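Local coordinates for protein ethylbenzene dehydrogenase alpha-subunit (Aromatoleum aromaticum, PDB 2IVF) that belongs to the molybdopterin oxidoreductase family and, as the alpha subunit of its complex, holds a molybdenum atom, two pterin guanine dinucleotide cofactors and an iron/sulfur cluster, at residues F358-E361 against K362-S365; I428-L431 against G432-A436; L570-F574 against G575-D579; A754-T758 against Y759-K763; N877-D880 against A881-G885. All blocks are in the same frame, centred on the assembly; numbering follows the deposited sequence.

How the contacts relate
The five contacts are local ones, at a hairpin turn, within a helix and at helix ends; they follow one another along the chain in the order of their numbers, and none touches another. Contacts 1, 2 and 3 belong to the molybdopterin oxidoreductase part of the chain, contact 5 to the dinucleotide-binding part. Contacts 1 and 2 are the nearest pair in centre-to-centre distance, about 31 Å; contacts 1 and 5 are the farthest, about 61 Å. Contact 1 closes a two-stranded hairpin, contact 2 is the middle of helix 425-437, contacts 3 and 4 start helices 574-583 and 759-765, and contact 5 spans helix 878-883. They show short-range turns, caps and ion pairs recurring in widely separated parts of a large cofactor-binding subunit.

Contact 1: F358-E361 against K362-S365; sequences FFDE and KAGS
Two backbone bonds tie D360 to S365: D360 N donates to S365 O at 2.8 Å, nearly straight at 165°, and S365 N donates to D360 O at 3.1 Å. G364 N adds a weak, bent bond to D360 O. The hairpin carries a G1 beta bulge, G364 and S365 both facing D360, and the positive phi of G364 (74°) suits glycine. The inner side is closely packed, the F359 ring and the D360 carboxylate both meeting the returning chain. A chi1 of -165° swings the ring across the chain, placing S365 O over its centre, 3.7 Å from the plane, while F359 CZ reaches to 3.6 Å from G364 C. D360 OD1 takes a weak but straight bond from A363 N at 3.2 Å, and D360 OD2, touching A363 CB at 3.3 Å, has its stronger partner in a salt bridge to R367. The solvent side is quite different, for E361 and K362 are exposed and the end of the lysine leads away from 358-361. The turn joins strands 356-360 and 365-369 of a two-stranded antiparallel sheet, with F359 stacked on F386 of strand 385-389 and F358 packed on the loop residues P332 and P380.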
loop_
_atom_site.group_PDB
_atom_site.type_symbol
_atom_site.label_atom_id
_atom_site.label_comp_id
_atom_site.label_asym_id
_atom_site.label_seq_id
_atom_site.Cartn_x
_atom_site.Cartn_y
_atom_site.Cartn_z
ATOM N N PHE A 358 -5.435 -45.489 21.007
ATOM C CA PHE A 358 -5.286 -44.813 22.284
ATOM C C PHE A 358 -4.851 -45.838 23.328
ATOM O O PHE A 358 -4.918 -47.056 23.103
ATOM C CB PHE A 358 -6.618 -44.253 22.780
ATOM C CG PHE A 358 -7.246 -43.215 21.893
ATOM C CD1 PHE A 358 -6.558 -42.117 21.478
ATOM C CD2 PHE A 358 -8.576 -43.328 21.523
ATOM C CE1 PHE A 358 -7.173 -41.140 20.699
ATOM C CE2 PHE A 358 -9.192 -42.355 20.743
ATOM C CZ PHE A 358 -8.489 -41.259 20.337
ATOM N N PHE A 359 -4.420 -45.349 24.479
ATOM C CA PHE A 359 -4.310 -46.224 25.625
ATOM C C PHE A 359 -5.387 -45.811 26.605
ATOM O O PHE A 359 -5.544 -44.618 26.889
ATOM C CB PHE A 359 -2.941 -46.174 26.288
ATOM C CG PHE A 359 -2.709 -47.321 27.227
ATOM C CD1 PHE A 359 -3.084 -47.234 28.560
ATOM C CD2 PHE A 359 -2.189 -48.508 26.759
ATOM C CE1 PHE A 359 -2.906 -48.293 29.431
ATOM C CE2 PHE A 359 -2.012 -49.592 27.627
ATOM C CZ PHE A 359 -2.372 -49.471 28.969
ATOM N N ASP A 360 -6.120 -46.810 27.106
ATOM C CA ASP A 360 -7.123 -46.610 28.142
ATOM C C ASP A 360 -6.544 -47.096 29.452
ATOM O O ASP A 360 -6.394 -48.300 29.654
ATOM C CB ASP A 360 -8.413 -47.368 27.822
ATOM C CG ASP A 360 -9.534 -47.044 28.795
ATOM O OD1 ASP A 360 -9.261 -46.404 29.830
ATOM O OD2 ASP A 360 -10.696 -47.420 28.526
ATOM N N GLU A 361 -6.207 -46.147 30.320
ATOM C CA GLU A 361 -5.510 -46.426 31.563
ATOM C C GLU A 361 -6.425 -47.183 32.516
ATOM O O GLU A 361 -5.996 -48.159 33.137
ATOM C CB GLU A 361 -5.002 -45.134 32.213
ATOM C CG GLU A 361 -3.830 -44.485 31.447
ATOM C CD GLU A 361 -3.619 -42.983 31.754
ATOM O OE1 GLU A 361 -4.492 -42.133 31.394
ATOM O OE2 GLU A 361 -2.545 -42.650 32.318
ATOM N N LYS A 362 -7.686 -46.754 32.593
ATOM C CA LYS A 362 -8.691 -47.444 33.406
ATOM C C LYS A 362 -8.833 -48.881 32.933
ATOM O O LYS A 362 -8.779 -49.819 33.732
ATOM C CB LYS A 362 -10.055 -46.762 33.319
ATOM C CG LYS A 362 -10.088 -45.301 33.722
ATOM C CD LYS A 362 -10.033 -45.095 35.231
ATOM C CE LYS A 362 -10.314 -43.623 35.572
ATOM N NZ LYS A 362 -11.130 -43.455 36.826
ATOM N N ALA A 363 -9.004 -49.060 31.631
ATOM C CA ALA A 363 -9.139 -50.401 31.076
ATOM C C ALA A 363 -7.819 -51.186 31.139
ATOM O O ALA A 363 -7.837 -52.414 31.135
ATOM C CB ALA A 363 -9.667 -50.338 29.647
ATOM N N GLY A 364 -6.685 -50.489 31.214
ATOM C CA GLY A 364 -5.380 -51.146 31.259
ATOM C C GLY A 364 -4.974 -51.722 29.916
ATOM O O GLY A 364 -4.193 -52.668 29.851
ATOM N N SER A 365 -5.478 -51.126 28.834
ATOM C CA SER A 365 -5.268 -51.668 27.501
ATOM C C SER A 365 -5.246 -50.608 26.404
ATOM O O SER A 365 -5.800 -49.536 26.550
ATOM C CB SER A 365 -6.389 -52.641 27.160
ATOM O OG SER A 365 -6.133 -53.259 25.909
#

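Contact 2: I428-L431 against G432-A436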
loop_
_atom_site.group_PDB
_atom_site.type_symbol
_atom_site.label_atom_id
_atom_site.label_comp_id
_atom_site.label_asym_id
_atom_site.label_seq_id
_atom_site.Cartn_x
_atom_site.Cartn_y
_atom_site.Cartn_z
ATOM N N ILE A 428 8.131 -15.339 26.635
ATOM C CA ILE A 428 7.769 -16.719 26.335
ATOM C C ILE A 428 6.824 -17.267 27.431
ATOM O O ILE A 428 5.737 -17.812 27.136
ATOM C CB ILE A 428 9.011 -17.590 26.226
ATOM C CG1 ILE A 428 9.847 -17.152 25.000
ATOM C CG2 ILE A 428 8.588 -19.097 26.193
ATOM C CD1 ILE A 428 11.184 -18.004 24.731
ATOM N N ARG A 429 7.207 -17.074 28.689
ATOM C CA ARG A 429 6.398 -17.594 29.795
ATOM C C ARG A 429 5.066 -16.859 29.893
ATOM O O ARG A 429 4.019 -17.500 30.047
ATOM C CB ARG A 429 7.161 -17.545 31.112
ATOM C CG ARG A 429 6.659 -18.579 32.125
ATOM C CD ARG A 429 7.643 -18.871 33.210
ATOM N NE ARG A 429 8.633 -19.893 32.898
ATOM C CZ ARG A 429 9.946 -19.761 33.108
ATOM N NH1 ARG A 429 10.482 -18.627 33.583
ATOM N NH2 ARG A 429 10.744 -20.777 32.815
ATOM N N GLU A 430 5.086 -15.525 29.776
ATOM C CA GLU A 430 3.840 -14.756 29.793
ATOM C C GLU A 430 2.848 -15.166 28.706
ATOM O O GLU A 430 1.663 -15.354 28.975
ATOM C CB GLU A 430 4.105 -13.268 29.627
ATOM C CG GLU A 430 2.839 -12.417 29.715
ATOM C CD GLU A 430 3.157 -10.925 29.583
ATOM O OE1 GLU A 430 4.223 -10.520 30.096
ATOM O OE2 GLU A 430 2.348 -10.226 28.958
ATOM N N LEU A 431 3.333 -15.271 27.476
ATOM C CA LEU A 431 2.492 -15.650 26.377
ATOM C C LEU A 431 2.073 -17.124 26.395
ATOM O O LEU A 431 0.965 -17.451 25.933
ATOM C CB LEU A 431 3.115 -15.250 25.040
ATOM C CG LEU A 431 3.148 -13.725 24.816
ATOM C CD1 LEU A 431 4.006 -13.282 23.572
ATOM C CD2 LEU A 431 1.705 -13.117 24.737
ATOM N N GLY A 432 2.931 -18.002 26.909
ATOM C CA GLY A 432 2.544 -19.399 27.162
ATOM C C GLY A 432 1.298 -19.473 28.007
ATOM O O GLY A 432 0.330 -20.184 27.688
ATOM N N ARG A 433 1.315 -18.713 29.097
ATOM C CA ARG A 433 0.244 -18.734 30.052
ATOM C C ARG A 433 -1.006 -18.089 29.476
ATOM O O ARG A 433 -2.126 -18.565 29.727
ATOM C CB ARG A 433 0.681 -18.056 31.366
ATOM C CG ARG A 433 1.797 -18.827 32.045
ATOM C CD ARG A 433 2.410 -18.064 33.175
ATOM N NE ARG A 433 3.287 -18.914 33.974
ATOM C CZ ARG A 433 3.979 -18.482 35.022
ATOM N NH1 ARG A 433 3.947 -17.191 35.371
ATOM N NH2 ARG A 433 4.747 -19.340 35.685
ATOM N N LYS A 434 -0.833 -17.032 28.687
ATOM C CA LYS A 434 -1.962 -16.330 28.137
ATOM C C LYS A 434 -2.662 -17.108 27.060
ATOM O O LYS A 434 -3.874 -17.103 27.006
ATOM C CB LYS A 434 -1.560 -14.967 27.598
ATOM C CG LYS A 434 -1.270 -14.007 28.719
ATOM C CD LYS A 434 -0.860 -12.639 28.280
ATOM C CE LYS A 434 -0.868 -11.651 29.466
ATOM N NZ LYS A 434 -0.344 -10.338 29.048
ATOM N N VAL A 435 -1.892 -17.733 26.178
ATOM C CA VAL A 435 -2.482 -18.543 25.116
ATOM C C VAL A 435 -3.376 -19.649 25.713
ATOM O O VAL A 435 -4.440 -19.964 25.179
ATOM C CB VAL A 435 -1.374 -19.173 24.236
ATOM C CG1 VAL A 435 -1.959 -20.160 23.263
ATOM C CG2 VAL A 435 -0.646 -18.064 23.437
ATOM N N ALA A 436 -2.926 -20.260 26.795
ATOM C CA ALA A 436 -3.694 -21.342 27.450
ATOM C C ALA A 436 -5.004 -20.882 28.024
ATOM O O ALA A 436 -5.899 -21.692 28.208
ATOM C CB ALA A 436 -2.876 -22.013 28.536
#
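E430 and K434 form the salt bridge of this helical turn, with K434 NZ 2.7 Å from E430 OE2. E430 has CG anti to the backbone N (chi1 -177°) and K434 has CG anti to the carbonyl carbon, which brings the two extended chains alongside each other, pointing the same way. The ammonium meets the oxygen on its anti side, 30° out of the carboxylate plane. Each charge has a further partner: K434 NZ also pairs with E277, and E430 OE2 with R279 of the beta-subunit, a network that ties this helix to the neighbouring chain. The second charged pair touches through carbon instead. R429 CG lies over one face of the R433 guanidinium, 3.8 Å from its plane and offset toward the rim, and the two guanidinium planes are turned 44° apart. The arginines' like charges are answered separately, R433 by E317 and R429 by E415. Behind all this stands the regular i to i+4 bonding of helix 425-437: G432 N donates to I428 O at 2.8 Å, and R433, K434 and V435 repeat the step from R429, E430 and L431. Inside the same turn V435 CG2 approaches L431 O to 3.0 Å, a close carbon-oxygen contact. On the buried side L431 packs on L294 and V296 of strand 294-296 and on F306, whereas I428 faces helix 414-421.

Contact 3: L570-F574 against G575-D579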
loop_
_atom_site.group_PDB
_atom_site.type_symbol
_atom_site.label_atom_id
_atom_site.label_comp_id
_atom_site.label_asym_id
_atom_site.label_seq_id
_atom_site.Cartn_x
_atom_site.Cartn_y
_atom_site.Cartn_z
ATOM N N LEU A 570 19.250 -32.581 6.054
ATOM C CA LEU A 570 18.805 -33.428 4.968
ATOM C C LEU A 570 20.000 -34.241 4.455
ATOM O O LEU A 570 21.142 -33.771 4.465
ATOM C CB LEU A 570 18.126 -32.595 3.862
ATOM C CG LEU A 570 16.887 -31.753 4.229
ATOM C CD1 LEU A 570 16.317 -31.016 2.984
ATOM C CD2 LEU A 570 15.727 -32.533 4.916
ATOM N N LYS A 571 19.730 -35.473 4.025
ATOM C CA LYS A 571 20.781 -36.398 3.651
ATOM C C LYS A 571 21.152 -36.248 2.182
ATOM O O LYS A 571 22.155 -36.810 1.721
ATOM C CB LYS A 571 20.348 -37.832 3.971
ATOM C CG LYS A 571 19.115 -38.359 3.182
ATOM C CD LYS A 571 18.632 -39.681 3.829
ATOM C CE LYS A 571 18.195 -40.738 2.820
ATOM N NZ LYS A 571 18.194 -42.077 3.475
ATOM N N LYS A 572 20.360 -35.470 1.445
ATOM C CA LYS A 572 20.597 -35.267 0.030
ATOM C C LYS A 572 19.899 -34.043 -0.529
ATOM O O LYS A 572 19.122 -33.363 0.156
ATOM C CB LYS A 572 20.196 -36.516 -0.757
ATOM C CG LYS A 572 18.746 -36.902 -0.605
ATOM C CD LYS A 572 18.570 -38.332 -0.991
ATOM C CE LYS A 572 17.144 -38.829 -0.916
ATOM N NZ LYS A 572 17.080 -40.218 -1.511
ATOM N N SER A 573 20.240 -33.730 -1.774
ATOM C CA SER A 573 19.747 -32.541 -2.456
ATOM C C SER A 573 18.311 -32.708 -2.882
ATOM O O SER A 573 17.812 -33.825 -3.018
ATOM C CB SER A 573 20.541 -32.258 -3.734
ATOM O OG SER A 573 20.509 -33.402 -4.619
ATOM N N PHE A 574 17.698 -31.564 -3.133
ATOM C CA PHE A 574 16.393 -31.441 -3.744
ATOM C C PHE A 574 16.220 -32.414 -4.900
ATOM O O PHE A 574 15.262 -33.154 -4.925
ATOM C CB PHE A 574 16.184 -30.035 -4.280
ATOM C CG PHE A 574 14.882 -29.867 -4.997
ATOM C CD1 PHE A 574 13.717 -29.604 -4.290
ATOM C CD2 PHE A 574 14.813 -30.006 -6.379
ATOM C CE1 PHE A 574 12.522 -29.494 -4.942
ATOM C CE2 PHE A 574 13.594 -29.869 -7.054
ATOM C CZ PHE A 574 12.452 -29.626 -6.323
ATOM N N GLY A 575 17.144 -32.413 -5.850
ATOM C CA GLY A 575 17.009 -33.271 -7.033
ATOM C C GLY A 575 17.119 -34.758 -6.780
ATOM O O GLY A 575 16.517 -35.582 -7.496
ATOM N N ALA A 576 17.918 -35.101 -5.777
ATOM C CA ALA A 576 18.027 -36.463 -5.285
ATOM C C ALA A 576 16.720 -36.931 -4.642
ATOM O O ALA A 576 16.262 -38.045 -4.890
ATOM C CB ALA A 576 19.177 -36.572 -4.308
ATOM N N TYR A 577 16.123 -36.084 -3.813
ATOM C CA TYR A 577 14.789 -36.336 -3.308
ATOM C C TYR A 577 13.758 -36.432 -4.446
ATOM O O TYR A 577 12.908 -37.317 -4.436
ATOM C CB TYR A 577 14.376 -35.244 -2.327
ATOM C CG TYR A 577 14.897 -35.425 -0.906
ATOM C CD1 TYR A 577 14.302 -36.337 -0.036
ATOM C CD2 TYR A 577 15.945 -34.652 -0.423
ATOM C CE1 TYR A 577 14.750 -36.475 1.302
ATOM C CE2 TYR A 577 16.412 -34.785 0.899
ATOM C CZ TYR A 577 15.819 -35.698 1.767
ATOM O OH TYR A 577 16.304 -35.839 3.077
ATOM N N LEU A 578 13.851 -35.541 -5.436
ATOM C CA LEU A 578 12.971 -35.618 -6.619
ATOM C C LEU A 578 13.057 -36.962 -7.335
ATOM O O LEU A 578 12.034 -37.582 -7.644
ATOM C CB LEU A 578 13.309 -34.493 -7.603
ATOM C CG LEU A 578 12.517 -34.401 -8.910
ATOM C CD1 LEU A 578 11.042 -34.255 -8.685
ATOM C CD2 LEU A 578 13.049 -33.228 -9.692
ATOM N N ASP A 579 14.280 -37.398 -7.613
ATOM C CA ASP A 579 14.472 -38.687 -8.262
ATOM C C ASP A 579 13.842 -39.819 -7.481
ATOM O O ASP A 579 13.280 -40.731 -8.071
ATOM C CB ASP A 579 15.957 -38.979 -8.475
ATOM C CG ASP A 579 16.524 -38.251 -9.681
ATOM O OD1 ASP A 579 15.810 -37.400 -10.293
ATOM O OD2 ASP A 579 17.698 -38.529 -10.006
HETATM O O HOH W 1 17.983 -40.475 -4.473
#
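Y577 N donates to S573 O at 2.9 Å, nearly straight at 170°, and L578 N repeats the step to F574 O at 2.8 Å, so the chain passes from an irregular run into the first turn of helix 574-583. The K572 side chain then reaches forward over the Y577 ring. With its CG set between the backbone N and the carbonyl carbon (chi1 60°), the lysine lays CG over one face in a CH-pi contact, 3.8 Å from the ring centroid, and its extended chain runs on across the ring. K572 NZ is too far from the ring for more than a weak cation-pi attraction; it pairs with E580, and a water joins it to A576 O. S573 is the N-cap of the helix: its OG takes a weak bond from A576 N at 3.3 Å, and N561 OD1 accepts from G575 N, so side chains reach two amides of the first turn, one of them only weakly. L570 CB lies at the edge of the Y577 ring, near its plane, the two side chains crossing at about a right angle. K572 O is buried with no polar partner in the model, and Y577 CE2 comes to 3.1 Å from it. Beyond the two segments W820 meets the Y577 ring edge-to-face, L578 packs on M548, Y551 and Y552 of helix 546-553, and F574 lies against P940 and L945.

Contact 4: A754-T758 against Y759-K763; sequences AKDYT and YEKFK
Y757 and K761 cross obliquely, with the root of the lysine chain over one face of the tyrosine ring. K761 CB stands over that face in a CH-pi contact, 4.2 Å from the centroid and shifted toward the rim. F762 comes from another direction: its CD1 lies in the plane of the Y757 ring, at the edge, 3.7 Å from Y757 CE2, and Y757 OH in turn lies in the plane of the F762 ring at its edge. The tyrosine reaches this place because its CG is anti to the backbone N (chi1 -162°), and its hydroxyl is hydrogen-bonded to E765 further along the helix. F753 completes the aromatic group, meeting Y757 edge-to-face and the F762 ring with planes at about 50°. From the Y757 face the extended K761 chain runs on to D756. The direct ion pair is long, K761 NZ lying 3.7 Å from D756 OD2, but two waters fill in: one bridges D756 OD2 and K761 NZ, the other D756 OD1 and K761 NZ, the first lying 2.8 Å from K761 NZ. The lysine and aspartate are coupled mostly through solvent, on the exposed side, while the aromatic rings are buried. The backbone supplies the start of the helix. F762 N donates to T758 O at 2.9 Å, and T758 OG1, set between the backbone N and the carbonyl carbon (chi1 58°), takes a weak bond from K761 N. A type I turn from A754 to Y757 and an inverse gamma turn centred on Y757 lead into the threonine N-cap of helix 759-765.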
loop_
_atom_site.group_PDB
_atom_site.type_symbol
_atom_site.label_atom_id
_atom_site.label_comp_id
_atom_site.label_asym_id
_atom_site.label_seq_id
_atom_site.Cartn_x
_atom_site.Cartn_y
_atom_site.Cartn_z
ATOM N N ALA A 754 -27.426 -15.634 -3.539
ATOM C CA ALA A 754 -28.784 -16.119 -3.492
ATOM C C ALA A 754 -29.259 -16.477 -4.875
ATOM O O ALA A 754 -28.821 -15.891 -5.895
ATOM C CB ALA A 754 -29.682 -15.082 -2.876
ATOM N N LYS A 755 -30.139 -17.464 -4.944
ATOM C CA LYS A 755 -30.672 -17.906 -6.245
ATOM C C LYS A 755 -31.354 -16.788 -7.051
ATOM O O LYS A 755 -31.308 -16.792 -8.260
ATOM C CB LYS A 755 -31.630 -19.056 -6.062
ATOM C CG LYS A 755 -32.961 -18.633 -5.478
ATOM C CD LYS A 755 -33.911 -19.823 -5.237
ATOM C CE LYS A 755 -35.263 -19.304 -4.652
ATOM N NZ LYS A 755 -36.194 -20.388 -4.130
ATOM N N ASP A 756 -31.981 -15.842 -6.374
ATOM C CA ASP A 756 -32.627 -14.683 -7.034
ATOM C C ASP A 756 -31.750 -13.411 -7.140
ATOM O O ASP A 756 -32.229 -12.333 -7.448
ATOM C CB ASP A 756 -33.950 -14.362 -6.302
ATOM C CG ASP A 756 -33.747 -13.889 -4.863
ATOM O OD1 ASP A 756 -32.607 -13.899 -4.344
ATOM O OD2 ASP A 756 -34.762 -13.496 -4.246
ATOM N N TYR A 757 -30.476 -13.534 -6.835
ATOM C CA TYR A 757 -29.564 -12.405 -6.891
ATOM C C TYR A 757 -28.928 -12.275 -8.266
ATOM O O TYR A 757 -27.804 -12.711 -8.512
ATOM C CB TYR A 757 -28.503 -12.506 -5.825
ATOM C CG TYR A 757 -27.842 -11.178 -5.592
ATOM C CD1 TYR A 757 -28.471 -10.207 -4.802
ATOM C CD2 TYR A 757 -26.621 -10.865 -6.198
ATOM C CE1 TYR A 757 -27.878 -8.967 -4.576
ATOM C CE2 TYR A 757 -26.016 -9.624 -5.996
ATOM C CZ TYR A 757 -26.650 -8.668 -5.178
ATOM O OH TYR A 757 -26.074 -7.419 -4.984
ATOM N N THR A 758 -29.654 -11.599 -9.134
ATOM C CA THR A 758 -29.322 -11.453 -10.520
ATOM C C THR A 758 -28.289 -10.382 -10.748
ATOM O O THR A 758 -28.020 -9.534 -9.884
ATOM C CB THR A 758 -30.575 -11.039 -11.284
ATOM O OG1 THR A 758 -31.060 -9.815 -10.716
ATOM C CG2 THR A 758 -31.667 -12.107 -11.176
ATOM N N TYR A 759 -27.746 -10.387 -11.950
ATOM C CA TYR A 759 -26.824 -9.347 -12.392
ATOM C C TYR A 759 -27.417 -7.934 -12.281
ATOM O O TYR A 759 -26.723 -6.983 -11.913
ATOM C CB TYR A 759 -26.415 -9.615 -13.843
ATOM C CG TYR A 759 -25.472 -8.591 -14.387
ATOM C CD1 TYR A 759 -24.205 -8.435 -13.834
ATOM C CD2 TYR A 759 -25.821 -7.786 -15.460
ATOM C CE1 TYR A 759 -23.305 -7.502 -14.343
ATOM C CE2 TYR A 759 -24.917 -6.848 -15.986
ATOM C CZ TYR A 759 -23.666 -6.712 -15.420
ATOM O OH TYR A 759 -22.776 -5.781 -15.902
ATOM N N GLU A 760 -28.698 -7.808 -12.618
ATOM C CA GLU A 760 -29.408 -6.551 -12.433
ATOM C C GLU A 760 -29.300 -6.072 -10.971
ATOM O O GLU A 760 -29.007 -4.888 -10.702
ATOM C CB GLU A 760 -30.850 -6.730 -12.850
ATOM C CG GLU A 760 -31.708 -5.485 -12.689
ATOM C CD GLU A 760 -31.566 -4.503 -13.844
ATOM O OE1 GLU A 760 -30.619 -4.656 -14.668
ATOM O OE2 GLU A 760 -32.434 -3.587 -13.922
ATOM N N LYS A 761 -29.491 -6.976 -10.013
ATOM C CA LYS A 761 -29.431 -6.561 -8.600
ATOM C C LYS A 761 -27.986 -6.203 -8.254
ATOM O O LYS A 761 -27.709 -5.197 -7.593
ATOM C CB LYS A 761 -29.920 -7.659 -7.660
ATOM C CG LYS A 761 -31.411 -7.960 -7.699
ATOM C CD LYS A 761 -31.800 -8.764 -6.444
ATOM C CE LYS A 761 -33.181 -9.423 -6.580
ATOM N NZ LYS A 761 -33.514 -10.247 -5.353
ATOM N N PHE A 762 -27.058 -7.039 -8.703
ATOM C CA PHE A 762 -25.632 -6.811 -8.458
ATOM C C PHE A 762 -25.141 -5.460 -8.993
ATOM O O PHE A 762 -24.415 -4.751 -8.288
ATOM C CB PHE A 762 -24.818 -7.939 -9.094
ATOM C CG PHE A 762 -23.370 -7.979 -8.666
ATOM C CD1 PHE A 762 -23.020 -7.878 -7.332
ATOM C CD2 PHE A 762 -22.379 -8.193 -9.585
ATOM C CE1 PHE A 762 -21.695 -7.959 -6.943
ATOM C CE2 PHE A 762 -21.080 -8.267 -9.210
ATOM C CZ PHE A 762 -20.737 -8.137 -7.894
ATOM N N LYS A 763 -25.518 -5.129 -10.230
ATOM C CA LYS A 763 -25.118 -3.855 -10.845
ATOM C C LYS A 763 -25.657 -2.670 -10.065
ATOM O O LYS A 763 -24.994 -1.647 -9.947
ATOM C CB LYS A 763 -25.706 -3.697 -12.243
ATOM C CG LYS A 763 -24.851 -4.058 -13.430
ATOM C CD LYS A 763 -25.598 -3.644 -14.739
ATOM C CE LYS A 763 -27.082 -3.991 -14.702
ATOM N NZ LYS A 763 -27.899 -3.766 -15.991
HETATM O O HOH W 2 -36.197 -11.193 -5.283
HETATM O O HOH W 3 -31.610 -11.436 -3.625
#

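Contact 5: N877-D880 against A881-G885; sequences NSKD and AAELG
D880 OD1 is held by a salt bridge to K914 and by a water that donates to it and, at 2.7 Å, to E883 OE1. That water lies between two like charges, D880 OD1 and E883 OE1 being 4.2 Å apart, and with K914 it probably eases their repulsion. The other oxygen of the glutamate is claimed by K879: NZ reaches E883 OE2 at 2.6 Å, a short salt bridge in which the ammonium comes from above the carboxylate plane. The lysine chain sets out with CG opposite the backbone N about CA-CB (chi1 -172°) and bends only at its last torsion, bringing NZ round to the oxygen. N877 caps the first turn: its OD1 takes a bond from D880 N at 3.3 Å, on a lone pair in the carbonyl plane, and a weaker one from K879 N, while ND2 is bonded to V911 O. At the far end G885 has positive phi, and its N donates to A882 O, one of the two bonds back into the last turn that make a Schellman motif. Opened by an asparagine N-cap and ending at this glycine, the short helix belongs to the dinucleotide-binding domain, of the double-psi beta-barrel clan.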
loop_
_atom_site.group_PDB
_atom_site.type_symbol
_atom_site.label_atom_id
_atom_site.label_comp_id
_atom_site.label_asym_id
_atom_site.label_seq_id
_atom_site.Cartn_x
_atom_site.Cartn_y
_atom_site.Cartn_z
ATOM N N ASN A 877 19.019 -1.712 10.010
ATOM C CA ASN A 877 19.234 -1.180 11.352
ATOM C C ASN A 877 20.278 -0.081 11.343
ATOM O O ASN A 877 21.341 -0.200 10.721
ATOM C CB ASN A 877 19.707 -2.298 12.286
ATOM C CG ASN A 877 19.953 -1.798 13.694
ATOM O OD1 ASN A 877 21.063 -1.319 14.022
ATOM N ND2 ASN A 877 18.909 -1.815 14.500
ATOM N N SER A 878 19.996 1.006 12.066
ATOM C CA SER A 878 20.863 2.188 12.027
ATOM C C SER A 878 22.304 1.889 12.395
ATOM O O SER A 878 23.219 2.407 11.777
ATOM C CB SER A 878 20.346 3.262 13.018
ATOM O OG SER A 878 18.990 3.516 12.795
ATOM N N LYS A 879 22.509 1.094 13.434
ATOM C CA LYS A 879 23.851 0.789 13.856
ATOM C C LYS A 879 24.550 -0.100 12.859
ATOM O O LYS A 879 25.715 0.113 12.588
ATOM C CB LYS A 879 23.888 0.149 15.234
ATOM C CG LYS A 879 25.297 0.005 15.776
ATOM C CD LYS A 879 25.254 -0.598 17.177
ATOM C CE LYS A 879 26.552 -0.413 17.920
ATOM N NZ LYS A 879 27.502 -1.492 17.562
ATOM N N ASP A 880 23.857 -1.101 12.328
ATOM C CA ASP A 880 24.418 -1.897 11.240
ATOM C C ASP A 880 24.900 -1.026 10.111
ATOM O O ASP A 880 25.980 -1.248 9.575
ATOM C CB ASP A 880 23.384 -2.846 10.666
ATOM C CG ASP A 880 23.067 -4.000 11.586
ATOM O OD1 ASP A 880 23.832 -4.274 12.527
ATOM O OD2 ASP A 880 22.071 -4.674 11.316
ATOM N N ALA A 881 24.118 -0.033 9.743
ATOM C CA ALA A 881 24.492 0.834 8.599
ATOM C C ALA A 881 25.696 1.639 8.983
ATOM O O ALA A 881 26.664 1.739 8.208
ATOM C CB ALA A 881 23.342 1.736 8.204
ATOM N N ALA A 882 25.646 2.221 10.182
ATOM C CA ALA A 882 26.746 3.030 10.684
ATOM C C ALA A 882 28.041 2.228 10.687
ATOM O O ALA A 882 29.069 2.747 10.332
ATOM C CB ALA A 882 26.429 3.569 12.108
ATOM N N GLU A 883 27.990 0.960 11.102
ATOM C CA GLU A 883 29.188 0.138 11.138
ATOM C C GLU A 883 29.773 -0.153 9.761
ATOM O O GLU A 883 30.956 -0.399 9.657
ATOM C CB GLU A 883 28.935 -1.157 11.872
ATOM C CG GLU A 883 28.652 -0.893 13.361
ATOM C CD GLU A 883 28.346 -2.164 14.142
ATOM O OE1 GLU A 883 27.742 -3.092 13.556
ATOM O OE2 GLU A 883 28.719 -2.208 15.342
ATOM N N LEU A 884 28.954 -0.086 8.720
ATOM C CA LEU A 884 29.409 -0.286 7.345
ATOM C C LEU A 884 29.720 1.034 6.646
ATOM O O LEU A 884 30.017 1.050 5.450
ATOM C CB LEU A 884 28.328 -1.027 6.567
ATOM C CG LEU A 884 28.217 -2.498 6.959
ATOM C CD1 LEU A 884 26.865 -3.035 6.479
ATOM C CD2 LEU A 884 29.436 -3.311 6.443
ATOM N N GLY A 885 29.622 2.148 7.376
ATOM C CA GLY A 885 29.977 3.460 6.838
ATOM C C GLY A 885 28.870 3.980 5.940
ATOM O O GLY A 885 29.110 4.767 5.041
HETATM O O HOH W 4 25.246 -3.445 14.374
#